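Local atomic coordinates of SusD family protein (Bacteroides uniformis, PDB entry 7KV1), a protein that probably binds beta-glucans at the cell surface as a SusD-family glycan-binding protein of a human gut bacterium. Residues 283-288 with 405-410. Sequence-based numbering, arbitrary orientation.
Sequences CDESIW and YYRYAE. With NCO (cobalt hexammine(III)), chain C; EDO (1,2-ethanediol), chain D.
A two-stranded antiparallel sheet pairs S286 to W288 with Y405 to R407, and two classic beta bulges interrupt it. In the first, Y406 O accepts from both I287 N (2.9 Å) and W288 N. In the second, W288 O accepts from Y405 N and from Y406 N, the latter bond nearly straight at 171°. S286 OG, hydrogen-bonded to E289, also takes a hydrogen from a water that donates to Y406 O, which therefore has three donors. The strand 403-407 leads directly into helix 408-420, as part of the largely helical SusD fold. R407 takes the N-cap position, and Y408 N, in the first turn, gives its hydrogen to E285 O (2.7 Å). E285 CG lies anti to the backbone N (chi1 -175°), and the extended chain brings OE2 to R407 NH1 at 2.8 Å. OE2 sits in the guanidinium plane, while NH1 approaches from above the carboxylate plane. E285 OE1 forms a second salt bridge, with R440. E461 and E465 also pair with R407. An alanine in place of E285 would probably cost R407 one of three carboxylates and R440 its mate here. W288 turns its six-membered ring edge toward the face of Y405 in an offset edge-to-face pair, planes 62° apart. Y408 OH accepts from cobalt hexammine N5 at 3.1 Å.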
ATOM      1  N   CYS A 283      -2.946   4.900 -16.618  1.00 26.06           N
ATOM      2  CA  CYS A 283      -3.169   3.946 -17.737  1.00 24.13           C
ATOM      3  C   CYS A 283      -4.335   3.033 -17.331  1.00 25.15           C
ATOM      4  O   CYS A 283      -4.847   3.154 -16.161  1.00 22.48           O
ATOM      5  CB  CYS A 283      -1.913   3.162 -18.085  1.00 26.27           C
ATOM      6  SG  CYS A 283      -1.374   2.008 -16.794  1.00 26.78           S
ATOM      7  N   ASP A 284      -4.781   2.171 -18.247  1.00 23.28           N
ATOM      8  CA  ASP A 284      -6.023   1.389 -18.032  1.00 25.14           C
ATOM      9  C   ASP A 284      -5.778   0.233 -17.056  1.00 23.17           C
ATOM     10  O   ASP A 284      -6.756  -0.428 -16.690  1.00 22.52           O
ATOM     11  CB  ASP A 284      -6.618   0.968 -19.373  1.00 27.62           C
ATOM     12  CG  ASP A 284      -7.186   2.182 -20.116  1.00 32.16           C
ATOM     13  OD1 ASP A 284      -7.872   3.037 -19.451  1.00 27.03           O
ATOM     14  OD2 ASP A 284      -6.905   2.304 -21.319  1.00 31.24           O
ATOM     15  N   GLU A 285      -4.549   0.029 -16.613  1.00 22.10           N
ATOM     16  CA  GLU A 285      -4.230  -0.891 -15.491  1.00 23.29           C
ATOM     17  C   GLU A 285      -4.552  -0.239 -14.136  1.00 23.26           C
ATOM     18  O   GLU A 285      -4.744  -0.949 -13.132  1.00 24.42           O
ATOM     19  CB  GLU A 285      -2.757  -1.276 -15.559  1.00 23.65           C
ATOM     20  CG  GLU A 285      -2.424  -2.305 -14.504  1.00 24.64           C
ATOM     21  CD  GLU A 285      -1.192  -3.142 -14.768  1.00 22.13           C
ATOM     22  OE1 GLU A 285      -0.642  -3.081 -15.891  1.00 20.86           O
ATOM     23  OE2 GLU A 285      -0.797  -3.845 -13.839  1.00 21.53           O
ATOM     24  N   SER A 286      -4.598   1.078 -14.091  1.00 23.76           N
ATOM     25  CA  SER A 286      -4.614   1.838 -12.827  1.00 26.15           C
ATOM     26  C   SER A 286      -6.025   1.839 -12.240  1.00 24.04           C
ATOM     27  O   SER A 286      -6.940   2.305 -12.897  1.00 22.66           O
ATOM     28  CB  SER A 286      -4.044   3.227 -13.039  1.00 27.17           C
ATOM     29  OG  SER A 286      -3.840   3.850 -11.771  1.00 35.55           O
ATOM     30  N   ILE A 287      -6.220   1.276 -11.045  1.00 23.22           N
ATOM     31  CA  ILE A 287      -7.553   1.335 -10.381  1.00 22.71           C
ATOM     32  C   ILE A 287      -7.533   2.524  -9.420  1.00 23.52           C
ATOM     33  O   ILE A 287      -8.548   3.262  -9.344  1.00 21.97           O
ATOM     34  CB  ILE A 287      -7.906  -0.002  -9.716  1.00 25.77           C
ATOM     35  CG1 ILE A 287      -8.222  -1.073 -10.765  1.00 27.17           C
ATOM     36  CG2 ILE A 287      -9.038   0.173  -8.734  1.00 26.44           C
ATOM     37  CD1 ILE A 287      -8.397  -2.450 -10.224  1.00 31.22           C
ATOM     38  N   TRP A 288      -6.413   2.722  -8.719  1.00 21.59           N
ATOM     39  CA  TRP A 288      -6.291   3.902  -7.836  1.00 22.39           C
ATOM     40  C   TRP A 288      -4.828   4.287  -7.624  1.00 23.07           C
ATOM     41  O   TRP A 288      -3.965   3.402  -7.357  1.00 20.91           O
ATOM     42  CB  TRP A 288      -7.034   3.647  -6.528  1.00 22.31           C
ATOM     43  CG  TRP A 288      -7.302   4.891  -5.746  1.00 25.38           C
ATOM     44  CD1 TRP A 288      -8.040   5.975  -6.138  1.00 24.58           C
ATOM     45  CD2 TRP A 288      -6.822   5.185  -4.427  1.00 24.22           C
ATOM     46  NE1 TRP A 288      -8.052   6.916  -5.150  1.00 25.71           N
ATOM     47  CE2 TRP A 288      -7.316   6.464  -4.088  1.00 23.73           C
ATOM     48  CE3 TRP A 288      -6.059   4.484  -3.488  1.00 24.37           C
ATOM     49  CZ2 TRP A 288      -7.066   7.046  -2.845  1.00 23.84           C
ATOM     50  CZ3 TRP A 288      -5.771   5.082  -2.280  1.00 23.79           C
ATOM     51  CH2 TRP A 288      -6.290   6.341  -1.960  1.00 23.60           C
ATOM     52  N   TYR A 405      -1.435   2.659  -6.218  1.00 22.00           N
ATOM     53  CA  TYR A 405      -1.934   2.001  -4.977  1.00 20.49           C
ATOM     54  C   TYR A 405      -2.573   0.659  -5.315  1.00 19.26           C
ATOM     55  O   TYR A 405      -2.192  -0.341  -4.680  1.00 20.10           O
ATOM     56  CB  TYR A 405      -2.905   2.889  -4.193  1.00 21.04           C
ATOM     57  CG  TYR A 405      -2.982   2.497  -2.737  1.00 19.25           C
ATOM     58  CD1 TYR A 405      -3.706   1.384  -2.314  1.00 16.78           C
ATOM     59  CD2 TYR A 405      -2.258   3.198  -1.799  1.00 19.48           C
ATOM     60  CE1 TYR A 405      -3.732   1.002  -0.981  1.00 17.07           C
ATOM     61  CE2 TYR A 405      -2.264   2.824  -0.464  1.00 19.03           C
ATOM     62  CZ  TYR A 405      -3.006   1.730  -0.048  1.00 20.03           C
ATOM     63  OH  TYR A 405      -2.999   1.429   1.290  1.00 18.59           O
ATOM     64  N   TYR A 406      -3.477   0.651  -6.296  1.00 20.81           N
ATOM     65  CA  TYR A 406      -4.190  -0.551  -6.789  1.00 18.92           C
ATOM     66  C   TYR A 406      -4.005  -0.632  -8.297  1.00 19.05           C
ATOM     67  O   TYR A 406      -4.373   0.322  -8.956  1.00 18.90           O
ATOM     68  CB  TYR A 406      -5.680  -0.500  -6.449  1.00 19.91           C
ATOM     69  CG  TYR A 406      -5.956  -0.713  -4.987  1.00 19.81           C
ATOM     70  CD1 TYR A 406      -5.383  -1.788  -4.322  1.00 20.40           C
ATOM     71  CD2 TYR A 406      -6.735   0.177  -4.267  1.00 17.85           C
ATOM     72  CE1 TYR A 406      -5.584  -1.968  -2.960  1.00 20.47           C
ATOM     73  CE2 TYR A 406      -6.963  -0.011  -2.912  1.00 20.51           C
ATOM     74  CZ  TYR A 406      -6.373  -1.082  -2.250  1.00 18.32           C
ATOM     75  OH  TYR A 406      -6.536  -1.258  -0.907  1.00 19.71           O
ATOM     76  N   ARG A 407      -3.467  -1.745  -8.788  1.00 16.81           N
ATOM     77  CA  ARG A 407      -3.337  -2.048 -10.235  1.00 18.54           C
ATOM     78  C   ARG A 407      -4.197  -3.273 -10.587  1.00 18.63           C
ATOM     79  O   ARG A 407      -4.357  -4.179  -9.767  1.00 16.60           O
ATOM     80  CB  ARG A 407      -1.876  -2.353 -10.584  1.00 18.61           C
ATOM     81  CG  ARG A 407      -0.938  -1.208 -10.263  1.00 18.24           C
ATOM     82  CD  ARG A 407       0.379  -1.424 -10.936  1.00 17.79           C
ATOM     83  NE  ARG A 407       1.320  -2.313 -10.291  1.00 18.91           N
ATOM     84  CZ  ARG A 407       1.736  -3.492 -10.763  1.00 17.81           C
ATOM     85  NH1 ARG A 407       1.185  -4.031 -11.834  1.00 18.53           N
ATOM     86  NH2 ARG A 407       2.708  -4.142 -10.133  1.00 18.25           N
ATOM     87  N   TYR A 408      -4.636  -3.352 -11.822  1.00 18.37           N
ATOM     88  CA  TYR A 408      -5.425  -4.499 -12.321  1.00 19.77           C
ATOM     89  C   TYR A 408      -4.604  -5.809 -12.249  1.00 18.82           C
ATOM     90  O   TYR A 408      -5.260  -6.863 -12.211  1.00 19.85           O
ATOM     91  CB  TYR A 408      -5.950  -4.171 -13.720  1.00 20.77           C
ATOM     92  CG  TYR A 408      -6.749  -5.248 -14.404  1.00 19.97           C
ATOM     93  CD1 TYR A 408      -8.041  -5.560 -14.002  1.00 19.82           C
ATOM     94  CD2 TYR A 408      -6.210  -5.959 -15.458  1.00 21.98           C
ATOM     95  CE1 TYR A 408      -8.773  -6.538 -14.654  1.00 20.43           C
ATOM     96  CE2 TYR A 408      -6.939  -6.921 -16.139  1.00 20.88           C
ATOM     97  CZ  TYR A 408      -8.212  -7.231 -15.716  1.00 22.47           C
ATOM     98  OH  TYR A 408      -8.926  -8.185 -16.370  1.00 21.37           O
ATOM     99  N   ALA A 409      -3.263  -5.784 -12.213  1.00 18.11           N
ATOM    100  CA  ALA A 409      -2.459  -7.008 -11.949  1.00 18.60           C
ATOM    101  C   ALA A 409      -2.905  -7.624 -10.614  1.00 17.90           C
ATOM    102  O   ALA A 409      -3.095  -8.851 -10.532  1.00 17.21           O
ATOM    103  CB  ALA A 409      -0.968  -6.742 -11.979  1.00 17.78           C
ATOM    104  N   GLU A 410      -3.171  -6.780  -9.614  1.00 18.26           N
ATOM    105  CA  GLU A 410      -3.617  -7.234  -8.284  1.00 17.16           C
ATOM    106  C   GLU A 410      -5.062  -7.760  -8.335  1.00 18.88           C
ATOM    107  O   GLU A 410      -5.373  -8.729  -7.619  1.00 16.97           O
ATOM    108  CB  GLU A 410      -3.392  -6.119  -7.258  1.00 19.41           C
ATOM    109  CG  GLU A 410      -3.550  -6.614  -5.857  1.00 20.16           C
ATOM    110  CD  GLU A 410      -3.312  -5.639  -4.723  1.00 22.18           C
ATOM    111  OE1 GLU A 410      -3.075  -4.431  -4.968  1.00 22.34           O
ATOM    112  OE2 GLU A 410      -3.265  -6.141  -3.588  1.00 23.65           O
TER
HETATM  113 CO   NCO C 601     -10.748  -7.380 -20.137  1.00 23.12          CO
HETATM  114  N1  NCO C 601     -11.186  -5.544 -20.820  1.00 22.87           N
HETATM  115  N2  NCO C 601     -10.496  -9.214 -19.390  1.00 24.53           N
HETATM  116  N3  NCO C 601     -10.500  -8.136 -22.042  1.00 25.49           N
HETATM  117  N4  NCO C 601     -12.669  -7.819 -20.198  1.00 22.68           N
HETATM  118  N5  NCO C 601     -10.972  -6.689 -18.230  1.00 22.10           N
HETATM  119  N6  NCO C 601      -8.814  -6.974 -20.095  1.00 24.55           N
HETATM  120  C1  EDO D 602      -3.096  -0.665   4.517  1.00 27.41           C
HETATM  121  O1  EDO D 602      -3.116   0.753   4.472  1.00 27.28           O
HETATM  122  C2  EDO D 602      -2.569  -1.272   3.273  1.00 28.52           C
HETATM  123  O2  EDO D 602      -3.383  -0.967   2.142  1.00 27.09           O
HETATM  124  O   HOH W   1      -2.336   2.288  -9.967  1.00 24.49           O